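Local coordinates for putative adenylate cyclase (Vibrio parahaemolyticus, PDB 2ACA), which probably converts ATP into cyclic AMP and pyrophosphate, as a CYTH-domain enzyme resembling the class IV adenylate cyclases, at residues A[14-19]-A[169-174]; A[36-41]-A[65-70]; A[139-144]-A[154-159]. All coordinates share one frame; numbering follows the deposited sequence.

Contact 1: A[14-19]-A[169-174]. With PO4 (phosphate ion), chain C.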
loop_
_atom_site.group_PDB
_atom_site.type_symbol
_atom_site.label_atom_id
_atom_site.label_comp_id
_atom_site.label_asym_id
_atom_site.label_seq_id
_atom_site.Cartn_x
_atom_site.Cartn_y
_atom_site.Cartn_z
ATOM N N GLU A 14 17.961 -14.339 5.656
ATOM C CA GLU A 14 17.121 -15.075 6.589
ATOM C C GLU A 14 17.425 -16.563 6.568
ATOM O O GLU A 14 17.589 -17.152 5.505
ATOM C CB GLU A 14 15.655 -14.855 6.207
ATOM C CG GLU A 14 14.629 -15.491 7.114
ATOM C CD GLU A 14 13.237 -15.411 6.520
ATOM O OE1 GLU A 14 12.245 -15.467 7.282
ATOM O OE2 GLU A 14 13.130 -15.297 5.280
ATOM N N LEU A 15 17.506 -17.160 7.752
ATOM C CA LEU A 15 17.755 -18.592 7.879
ATOM C C LEU A 15 16.553 -19.191 8.582
ATOM O O LEU A 15 16.160 -18.719 9.646
ATOM C CB LEU A 15 19.012 -18.865 8.709
ATOM C CG LEU A 15 20.361 -18.626 8.034
ATOM C CD1 LEU A 15 20.443 -17.198 7.539
ATOM C CD2 LEU A 15 21.483 -18.905 9.018
ATOM N N LYS A 16 15.973 -20.229 7.993
ATOM C CA LYS A 16 14.809 -20.861 8.585
ATOM C C LYS A 16 15.194 -22.176 9.234
ATOM O O LYS A 16 15.982 -22.946 8.688
ATOM C CB LYS A 16 13.735 -21.125 7.528
ATOM C CG LYS A 16 12.402 -21.616 8.110
ATOM C CD LYS A 16 11.532 -22.291 7.048
ATOM C CE LYS A 16 11.446 -21.470 5.764
ATOM N NZ LYS A 16 10.376 -20.441 5.771
ATOM N N TYR A 17 14.627 -22.433 10.403
ATOM C CA TYR A 17 14.911 -23.663 11.115
ATOM C C TYR A 17 13.640 -24.325 11.593
ATOM O O TYR A 17 12.604 -23.681 11.755
ATOM C CB TYR A 17 15.799 -23.413 12.335
ATOM C CG TYR A 17 17.196 -22.934 12.033
ATOM C CD1 TYR A 17 17.458 -21.585 11.827
ATOM C CD2 TYR A 17 18.265 -23.831 11.960
ATOM C CE1 TYR A 17 18.749 -21.137 11.560
ATOM C CE2 TYR A 17 19.559 -23.390 11.693
ATOM C CZ TYR A 17 19.792 -22.044 11.496
ATOM O OH TYR A 17 21.074 -21.598 11.256
ATOM N N ARG A 18 13.745 -25.625 11.824
ATOM C CA ARG A 18 12.645 -26.429 12.315
ATOM C C ARG A 18 12.885 -26.438 13.828
ATOM O O ARG A 18 14.006 -26.694 14.269
ATOM C CB ARG A 18 12.791 -27.831 11.768
ATOM C CG ARG A 18 11.533 -28.654 11.672
ATOM C CD ARG A 18 11.939 -29.947 11.004
ATOM N NE ARG A 18 13.091 -29.716 10.136
ATOM C CZ ARG A 18 13.894 -30.668 9.680
ATOM N NH1 ARG A 18 13.664 -31.934 10.011
ATOM N NH2 ARG A 18 14.931 -30.348 8.902
ATOM N N VAL A 19 11.861 -26.138 14.620
ATOM C CA VAL A 19 12.019 -26.127 16.071
ATOM C C VAL A 19 11.220 -27.284 16.671
ATOM O O VAL A 19 9.989 -27.276 16.641
ATOM C CB VAL A 19 11.498 -24.805 16.689
ATOM C CG1 VAL A 19 11.777 -24.761 18.190
ATOM C CG2 VAL A 19 12.119 -23.636 15.997
ATOM N N ASP A 169 19.229 -28.748 11.506
ATOM C CA ASP A 169 17.897 -28.244 11.824
ATOM C C ASP A 169 17.389 -27.300 10.728
ATOM O O ASP A 169 16.187 -27.046 10.615
ATOM C CB ASP A 169 17.918 -27.509 13.169
ATOM C CG ASP A 169 18.324 -28.413 14.318
ATOM O OD1 ASP A 169 17.693 -29.481 14.485
ATOM O OD2 ASP A 169 19.270 -28.051 15.055
ATOM N N ARG A 170 18.323 -26.791 9.929
ATOM C CA ARG A 170 18.010 -25.882 8.834
ATOM C C ARG A 170 16.883 -26.398 7.963
ATOM O O ARG A 170 16.863 -27.566 7.588
ATOM C CB ARG A 170 19.248 -25.664 7.965
ATOM C CG ARG A 170 20.226 -24.640 8.524
ATOM C CD ARG A 170 19.827 -23.218 8.126
ATOM N NE ARG A 170 20.228 -22.906 6.755
ATOM C CZ ARG A 170 19.422 -22.388 5.834
ATOM N NH1 ARG A 170 18.155 -22.120 6.124
ATOM N NH2 ARG A 170 19.884 -22.126 4.618
ATOM N N GLU A 171 15.942 -25.515 7.648
ATOM C CA GLU A 171 14.814 -25.859 6.792
ATOM C C GLU A 171 14.933 -25.028 5.520
ATOM O O GLU A 171 14.838 -23.801 5.554
ATOM C CB GLU A 171 13.489 -25.551 7.491
ATOM C CG GLU A 171 12.269 -25.703 6.589
ATOM C CD GLU A 171 12.076 -27.122 6.096
ATOM O OE1 GLU A 171 11.726 -27.992 6.924
ATOM O OE2 GLU A 171 12.277 -27.378 4.887
ATOM N N HIS A 172 15.144 -25.703 4.396
ATOM C CA HIS A 172 15.292 -25.024 3.117
ATOM C C HIS A 172 13.987 -24.838 2.354
ATOM O O HIS A 172 13.900 -23.975 1.486
ATOM C CB HIS A 172 16.311 -25.761 2.243
ATOM C CG HIS A 172 17.732 -25.495 2.629
ATOM N ND1 HIS A 172 18.281 -25.942 3.811
ATOM C CD2 HIS A 172 18.708 -24.796 2.002
ATOM C CE1 HIS A 172 19.533 -25.531 3.896
ATOM N NE2 HIS A 172 19.817 -24.833 2.811
ATOM N N ARG A 173 12.977 -25.642 2.664
ATOM C CA ARG A 173 11.691 -25.504 1.994
ATOM C C ARG A 173 11.002 -24.274 2.584
ATOM O O ARG A 173 10.841 -24.160 3.804
ATOM C CB ARG A 173 10.835 -26.751 2.219
ATOM C CG ARG A 173 11.352 -28.004 1.532
ATOM C CD ARG A 173 10.508 -29.192 1.928
ATOM N NE ARG A 173 10.594 -29.468 3.359
ATOM C CZ ARG A 173 9.837 -30.358 3.996
ATOM N NH1 ARG A 173 8.932 -31.064 3.327
ATOM N NH2 ARG A 173 9.985 -30.546 5.300
ATOM N N SER A 174 10.602 -23.344 1.726
ATOM C CA SER A 174 9.959 -22.134 2.211
ATOM C C SER A 174 8.467 -22.340 2.436
ATOM O O SER A 174 7.892 -23.317 1.964
ATOM C CB SER A 174 10.190 -20.991 1.224
ATOM O OG SER A 174 11.513 -21.016 0.735
HETATM P P PO4 C . 9.464 -17.757 3.349
HETATM O O1 PO4 C . 9.295 -16.434 2.696
HETATM O O2 PO4 C . 9.298 -17.604 4.818
HETATM O O3 PO4 C . 10.820 -18.286 3.054
HETATM O O4 PO4 C . 8.443 -18.703 2.827
#
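Two backbone hydrogen bonds fasten the loop 169-174 to strand 11-19. Glu171 N reaches Lys16 O at 2.8 Å, almost straight at 175°, and Arg18 N reaches Asp169 O at 3.1 Å, framing a single beta bridge between Tyr17 and Arg170. Leu15, Tyr17 and Val19 pair with strand 134-143, so Lys16 and Arg18 spend their backbone groups on the strand's other edge. Glu171 is steadied by Arg173: its OE2 accepts both Arg173 N at 2.9 Å and Arg173 NE at 3.1 Å. A long salt bridge of 3.9 Å runs from Arg18 NE to Glu171 OE1, with no N-H pointing at the oxygen, and the Arg18 side chain is poorly ordered. Lys16 starts with CG anti to the backbone N (chi1 -172°) and runs alongside Glu171. Lys16 CD lies 3.5 Å from Glu171 CG. The chain then bends twice, and NZ makes weak bonds to the phosphate, the nearer to O2 at 3.2 Å, besides a weak ion pair with Glu138. Arg170 folds back at chi2 and chi3, carrying CD over a face of the Tyr17 ring, 3.9 Å from its centroid, as a CH-pi contact; its NH1 adds a weak bond to Lys16 O. Long arginine and lysine chains suit this place, packing methylenes while delivering charge. The phosphate probably comes from the crystallisation liquor, but may mark the anion-binding (triphosphate) tunnel known in CYTH proteins.

Contact 2: A[36-41]-A[65-70]. With PO4 (phosphate ion), chain D.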
loop_
_atom_site.group_PDB
_atom_site.type_symbol
_atom_site.label_atom_id
_atom_site.label_comp_id
_atom_site.label_asym_id
_atom_site.label_seq_id
_atom_site.Cartn_x
_atom_site.Cartn_y
_atom_site.Cartn_z
ATOM N N VAL A 36 9.931 -7.350 22.226
ATOM C CA VAL A 36 8.870 -8.158 21.637
ATOM C C VAL A 36 7.974 -7.339 20.718
ATOM O O VAL A 36 7.420 -6.324 21.129
ATOM C CB VAL A 36 8.003 -8.795 22.731
ATOM C CG1 VAL A 36 6.995 -9.736 22.111
ATOM C CG2 VAL A 36 8.882 -9.530 23.719
HETATM N N MSE A 37 7.835 -7.787 19.471
HETATM C CA MSE A 37 6.997 -7.089 18.501
HETATM C C MSE A 37 5.558 -7.560 18.699
HETATM O O MSE A 37 4.613 -6.779 18.621
HETATM C CB MSE A 37 7.477 -7.383 17.075
HETATM C CG MSE A 37 6.763 -6.586 15.995
HETATM SE SE MSE A 37 7.419 -6.947 14.203
HETATM C CE MSE A 37 6.558 -5.496 13.260
ATOM N N PHE A 38 5.402 -8.851 18.951
ATOM C CA PHE A 38 4.095 -9.430 19.209
ATOM C C PHE A 38 4.263 -10.929 19.369
ATOM O O PHE A 38 5.203 -11.514 18.840
ATOM C CB PHE A 38 3.100 -9.094 18.081
ATOM C CG PHE A 38 3.425 -9.727 16.762
ATOM C CD1 PHE A 38 3.183 -11.080 16.546
ATOM C CD2 PHE A 38 3.969 -8.968 15.728
ATOM C CE1 PHE A 38 3.476 -11.665 15.317
ATOM C CE2 PHE A 38 4.267 -9.547 14.499
ATOM C CZ PHE A 38 4.020 -10.894 14.293
ATOM N N GLU A 39 3.357 -11.544 20.111
ATOM C CA GLU A 39 3.424 -12.974 20.345
ATOM C C GLU A 39 2.072 -13.609 20.090
ATOM O O GLU A 39 1.037 -13.002 20.353
ATOM C CB GLU A 39 3.830 -13.244 21.796
ATOM C CG GLU A 39 5.138 -12.596 22.231
ATOM C CD GLU A 39 5.348 -12.684 23.736
ATOM O OE1 GLU A 39 6.398 -12.229 24.230
ATOM O OE2 GLU A 39 4.450 -13.207 24.427
ATOM N N ASN A 40 2.094 -14.828 19.567
ATOM C CA ASN A 40 0.879 -15.597 19.296
ATOM C C ASN A 40 -0.237 -14.932 18.467
ATOM O O ASN A 40 -1.424 -15.126 18.748
ATOM C CB ASN A 40 0.305 -16.099 20.623
ATOM C CG ASN A 40 1.320 -16.900 21.430
ATOM O OD1 ASN A 40 1.866 -17.890 20.951
ATOM N ND2 ASN A 40 1.577 -16.468 22.660
ATOM N N ASN A 41 0.132 -14.148 17.458
ATOM C CA ASN A 41 -0.877 -13.529 16.593
ATOM C C ASN A 41 -1.164 -14.511 15.468
ATOM O O ASN A 41 -0.404 -15.455 15.243
ATOM C CB ASN A 41 -0.369 -12.235 15.946
ATOM C CG ASN A 41 -0.461 -11.034 16.862
ATOM O OD1 ASN A 41 -0.605 -9.909 16.396
ATOM N ND2 ASN A 41 -0.358 -11.260 18.164
ATOM N N ARG A 65 -0.353 -9.291 3.444
ATOM C CA ARG A 65 -0.267 -9.990 4.728
ATOM C C ARG A 65 -0.887 -9.207 5.857
ATOM O O ARG A 65 -0.686 -8.002 5.964
ATOM C CB ARG A 65 1.208 -10.293 5.053
ATOM C CG ARG A 65 1.496 -10.704 6.501
ATOM C CD ARG A 65 3.010 -10.903 6.733
ATOM N NE ARG A 65 3.573 -11.908 5.837
ATOM C CZ ARG A 65 4.874 -12.164 5.719
ATOM N NH1 ARG A 65 5.755 -11.485 6.440
ATOM N NH2 ARG A 65 5.299 -13.100 4.880
ATOM N N GLU A 66 -1.644 -9.906 6.698
ATOM C CA GLU A 66 -2.304 -9.296 7.848
ATOM C C GLU A 66 -2.007 -10.118 9.099
ATOM O O GLU A 66 -2.112 -11.345 9.096
ATOM C CB GLU A 66 -3.817 -9.223 7.630
ATOM C CG GLU A 66 -4.588 -8.736 8.843
ATOM C CD GLU A 66 -6.069 -8.530 8.557
ATOM O OE1 GLU A 66 -6.721 -9.468 8.059
ATOM O OE2 GLU A 66 -6.582 -7.430 8.838
ATOM N N ILE A 67 -1.629 -9.421 10.162
ATOM C CA ILE A 67 -1.300 -10.044 11.428
ATOM C C ILE A 67 -2.247 -9.484 12.476
ATOM O O ILE A 67 -2.286 -8.276 12.709
ATOM C CB ILE A 67 0.171 -9.738 11.821
ATOM C CG1 ILE A 67 1.116 -10.281 10.738
ATOM C CG2 ILE A 67 0.498 -10.377 13.168
ATOM C CD1 ILE A 67 2.570 -9.917 10.931
ATOM N N GLN A 68 -3.023 -10.368 13.094
ATOM C CA GLN A 68 -3.977 -9.968 14.118
ATOM C C GLN A 68 -3.720 -10.700 15.420
ATOM O O GLN A 68 -3.266 -11.842 15.415
ATOM C CB GLN A 68 -5.403 -10.238 13.636
ATOM C CG GLN A 68 -5.993 -9.073 12.847
ATOM C CD GLN A 68 -7.172 -9.474 11.988
ATOM O OE1 GLN A 68 -7.923 -8.621 11.509
ATOM N NE2 GLN A 68 -7.334 -10.773 11.774
ATOM N N PRO A 69 -4.053 -10.068 16.557
ATOM C CA PRO A 69 -4.653 -8.730 16.650
ATOM C C PRO A 69 -3.720 -7.512 16.616
ATOM O O PRO A 69 -4.158 -6.403 16.904
ATOM C CB PRO A 69 -5.434 -8.807 17.959
ATOM C CG PRO A 69 -4.536 -9.658 18.806
ATOM C CD PRO A 69 -4.117 -10.764 17.857
ATOM N N ALA A 70 -2.448 -7.704 16.280
ATOM C CA ALA A 70 -1.521 -6.582 16.235
ATOM C C ALA A 70 -2.007 -5.533 15.238
ATOM O O ALA A 70 -1.766 -4.339 15.412
ATOM C CB ALA A 70 -0.142 -7.056 15.849
HETATM P P PO4 D . 8.762 -13.934 6.237
HETATM O O1 PO4 D . 8.021 -15.109 5.709
HETATM O O2 PO4 D . 10.209 -14.078 5.929
HETATM O O3 PO4 D . 8.576 -13.852 7.706
HETATM O O4 PO4 D . 8.244 -12.695 5.604
#
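One polar bond joins the segments directly: Ala70 N donates to Asn41 OD1 at 2.9 Å, bent to 142° and arriving above the plane of the amide carbonyl. Asn41 can serve here because CG lies beside its own backbone N (chi1 -81°), which turns OD1 to the loop after strand 61-68 and ND2 back to Glu39 O in a weak bond. Its amide ties its own bulged strand to that loop. The fit is close: Asn41 CB is 3.0 Å from Gln68 O, and Ala70 CB lies 2.9 Å from Asn41 OD1, a tight contact beside the bond. The cis peptide before Pro69 probably helps present Ala70 N.

Strands 35-49 and 61-68 are neighbours in the antiparallel sheet of the CYTH fold, but the first is interrupted here by two bulges against strand 106-120: a classic bulge at Met37 and Phe38, facing Ile117, and a G1 bulge at Asn40 and Asn41, facing Arg115. Asparagine tolerates the positive phi that Asn40 adopts.

The apolar contact belongs to Phe38 and Ile67, whose side chains cross at about a right angle. Phe38 CG takes the crowded position between N and the carbonyl carbon (chi1 67°). Ile67 CG2 makes a CH-pi contact over one ring face, 3.7 Å from Phe38 CZ. Ile72 also packs on both residues.

Ionic binding involves Arg65. Its NE is paired with Asp45 and Glu43, which orient the guanidinium; NH1 and NH2 grip O4 of a phosphate, probably from the crystallisation liquor, at 2.9 Å and 3.1 Å, with O4 in the guanidinium plane.

Contact 3: A[139-144]-A[154-159]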
loop_
_atom_site.group_PDB
_atom_site.type_symbol
_atom_site.label_atom_id
_atom_site.label_comp_id
_atom_site.label_asym_id
_atom_site.label_seq_id
_atom_site.Cartn_x
_atom_site.Cartn_y
_atom_site.Cartn_z
ATOM N N PHE A 139 15.560 -16.494 11.559
ATOM C CA PHE A 139 16.493 -15.523 12.100
ATOM C C PHE A 139 16.859 -14.656 10.918
ATOM O O PHE A 139 17.203 -15.174 9.857
ATOM C CB PHE A 139 17.732 -16.222 12.666
ATOM C CG PHE A 139 17.436 -17.112 13.836
ATOM C CD1 PHE A 139 16.852 -18.355 13.646
ATOM C CD2 PHE A 139 17.689 -16.685 15.135
ATOM C CE1 PHE A 139 16.521 -19.167 14.737
ATOM C CE2 PHE A 139 17.361 -17.490 16.230
ATOM C CZ PHE A 139 16.775 -18.733 16.026
ATOM N N ALA A 140 16.781 -13.341 11.076
ATOM C CA ALA A 140 17.088 -12.473 9.951
ATOM C C ALA A 140 17.451 -11.042 10.320
ATOM O O ALA A 140 17.303 -10.614 11.464
ATOM C CB ALA A 140 15.901 -12.462 8.979
ATOM N N ILE A 141 17.920 -10.312 9.315
ATOM C CA ILE A 141 18.298 -8.918 9.454
ATOM C C ILE A 141 18.199 -8.293 8.073
ATOM O O ILE A 141 18.741 -8.836 7.109
ATOM C CB ILE A 141 19.750 -8.772 9.964
ATOM C CG1 ILE A 141 20.218 -7.324 9.812
ATOM C CG2 ILE A 141 20.672 -9.698 9.192
ATOM C CD1 ILE A 141 19.418 -6.329 10.623
HETATM N N MSE A 142 17.478 -7.181 7.965
HETATM C CA MSE A 142 17.349 -6.483 6.689
HETATM C C MSE A 142 18.322 -5.311 6.708
HETATM O O MSE A 142 18.375 -4.547 7.675
HETATM C CB MSE A 142 15.924 -5.971 6.482
HETATM C CG MSE A 142 14.896 -7.065 6.285
HETATM SE SE MSE A 142 13.143 -6.322 6.023
HETATM C CE MSE A 142 13.083 -6.316 4.097
ATOM N N THR A 143 19.101 -5.190 5.641
ATOM C CA THR A 143 20.079 -4.122 5.521
ATOM C C THR A 143 20.046 -3.543 4.111
ATOM O O THR A 143 19.422 -4.108 3.213
ATOM C CB THR A 143 21.498 -4.639 5.799
ATOM O OG1 THR A 143 22.425 -3.549 5.727
ATOM C CG2 THR A 143 21.881 -5.692 4.768
ATOM N N ASP A 144 20.720 -2.413 3.925
ATOM C CA ASP A 144 20.780 -1.769 2.620
ATOM C C ASP A 144 22.141 -2.044 1.992
ATOM O O ASP A 144 22.279 -2.116 0.769
ATOM C CB ASP A 144 20.540 -0.268 2.763
ATOM C CG ASP A 144 19.154 0.042 3.280
ATOM O OD1 ASP A 144 18.857 -0.316 4.441
ATOM O OD2 ASP A 144 18.351 0.631 2.524
ATOM N N GLU A 154 26.360 -14.844 8.901
ATOM C CA GLU A 154 27.171 -15.545 9.883
ATOM C C GLU A 154 26.735 -15.249 11.308
ATOM O O GLU A 154 26.548 -16.172 12.103
ATOM C CB GLU A 154 28.641 -15.172 9.689
ATOM C CG GLU A 154 29.190 -15.599 8.338
ATOM C CD GLU A 154 30.575 -15.054 8.066
ATOM O OE1 GLU A 154 31.114 -15.330 6.974
ATOM O OE2 GLU A 154 31.124 -14.349 8.939
ATOM N N ARG A 155 26.570 -13.971 11.641
ATOM C CA ARG A 155 26.141 -13.636 12.988
ATOM C C ARG A 155 24.748 -14.223 13.161
ATOM O O ARG A 155 24.314 -14.495 14.280
ATOM C CB ARG A 155 26.122 -12.123 13.217
ATOM C CG ARG A 155 26.665 -11.738 14.593
ATOM C CD ARG A 155 26.242 -10.349 15.034
ATOM N NE ARG A 155 26.588 -9.316 14.064
ATOM C CZ ARG A 155 26.384 -8.016 14.257
ATOM N NH1 ARG A 155 25.837 -7.588 15.387
ATOM N NH2 ARG A 155 26.719 -7.145 13.314
ATOM N N LEU A 156 24.051 -14.414 12.040
ATOM C CA LEU A 156 22.724 -15.018 12.065
ATOM C C LEU A 156 22.890 -16.471 12.501
ATOM O O LEU A 156 22.136 -16.973 13.336
ATOM C CB LEU A 156 22.070 -14.975 10.681
ATOM C CG LEU A 156 21.100 -13.822 10.418
ATOM C CD1 LEU A 156 20.541 -13.924 9.002
ATOM C CD2 LEU A 156 19.978 -13.870 11.437
ATOM N N VAL A 157 23.880 -17.144 11.921
ATOM C CA VAL A 157 24.161 -18.530 12.269
ATOM C C VAL A 157 24.609 -18.548 13.726
ATOM O O VAL A 157 24.190 -19.407 14.504
ATOM C CB VAL A 157 25.282 -19.129 11.381
ATOM C CG1 VAL A 157 25.574 -20.564 11.807
ATOM C CG2 VAL A 157 24.864 -19.095 9.918
ATOM N N ALA A 158 25.451 -17.585 14.091
ATOM C CA ALA A 158 25.942 -17.479 15.461
ATOM C C ALA A 158 24.747 -17.391 16.401
ATOM O O ALA A 158 24.629 -18.162 17.356
ATOM C CB ALA A 158 26.817 -16.237 15.612
ATOM N N LEU A 159 23.861 -16.441 16.120
ATOM C CA LEU A 159 22.667 -16.256 16.935
ATOM C C LEU A 159 21.876 -17.560 16.981
ATOM O O LEU A 159 21.434 -17.992 18.047
ATOM C CB LEU A 159 21.798 -15.132 16.354
ATOM C CG LEU A 159 20.529 -14.750 17.123
ATOM C CD1 LEU A 159 20.892 -14.311 18.532
ATOM C CD2 LEU A 159 19.797 -13.632 16.385
#
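Arg155 O is gripped by one hydrogen bond, from Leu159 N at 2.7 Å, the i to i+4 link that holds this turn of helix 152-162 in shape and sets Leu159 one turn on from Arg155. The helix packs against a face of the antiparallel CYTH sheet, running roughly antiparallel to strand 134-143: the segment axes lie 149° apart and approach to 8.3 Å. The contact is buried and the side chains that meet are all apolar, which suits branched leucines that can fill the gap between a helix and a strand. Leu156 does most of the work. With chi1 at -97°, away from a staggered position, its CD2 lies on the strand backbone, 3.3 Å from Ala140 N and 3.5 Å from Phe139 CB. Leu156 CD1 lies over Phe139 O and Ala140 CA, with Ile141 CG2 further off at 4.2 Å. Phe139 and Ile141 both direct their CB to the helix, whereas the intervening Ala140 points away, as alternation along a strand requires. The Phe139 ring also packs edge-to-face with Phe163 and touches Leu165, so the aromatic extends the same apolar layer beyond the helix. Leu159, with CG anti to its backbone N, comes to the ring's edge in its plane, Leu159 CD2 to Phe139 CD2 3.9 Å.

How the contacts relate
All three contacts belong to one CYTH domain and reach the same antiparallel sheet. Along the chain contact 2 closes before contact 3 opens, and contact 1 spans both, joining the first strand to residues near the C-terminus. Contacts 1 and 3 are neighbours, their centres about 14 Å apart, because strands 11-19 and 134-143 lie side by side: Leu15 N probably bonds Phe139 O, and Leu15 packs on Leu156 and Val157. Contact 2 is separate, with centres about 21 Å from each of the others. Lys16 of contact 1 weakly, and Arg65 of contact 2 more firmly, hold separate phosphate ions, which may mark the anion-binding tunnel, whereas contact 3 secures a helix to the sheet.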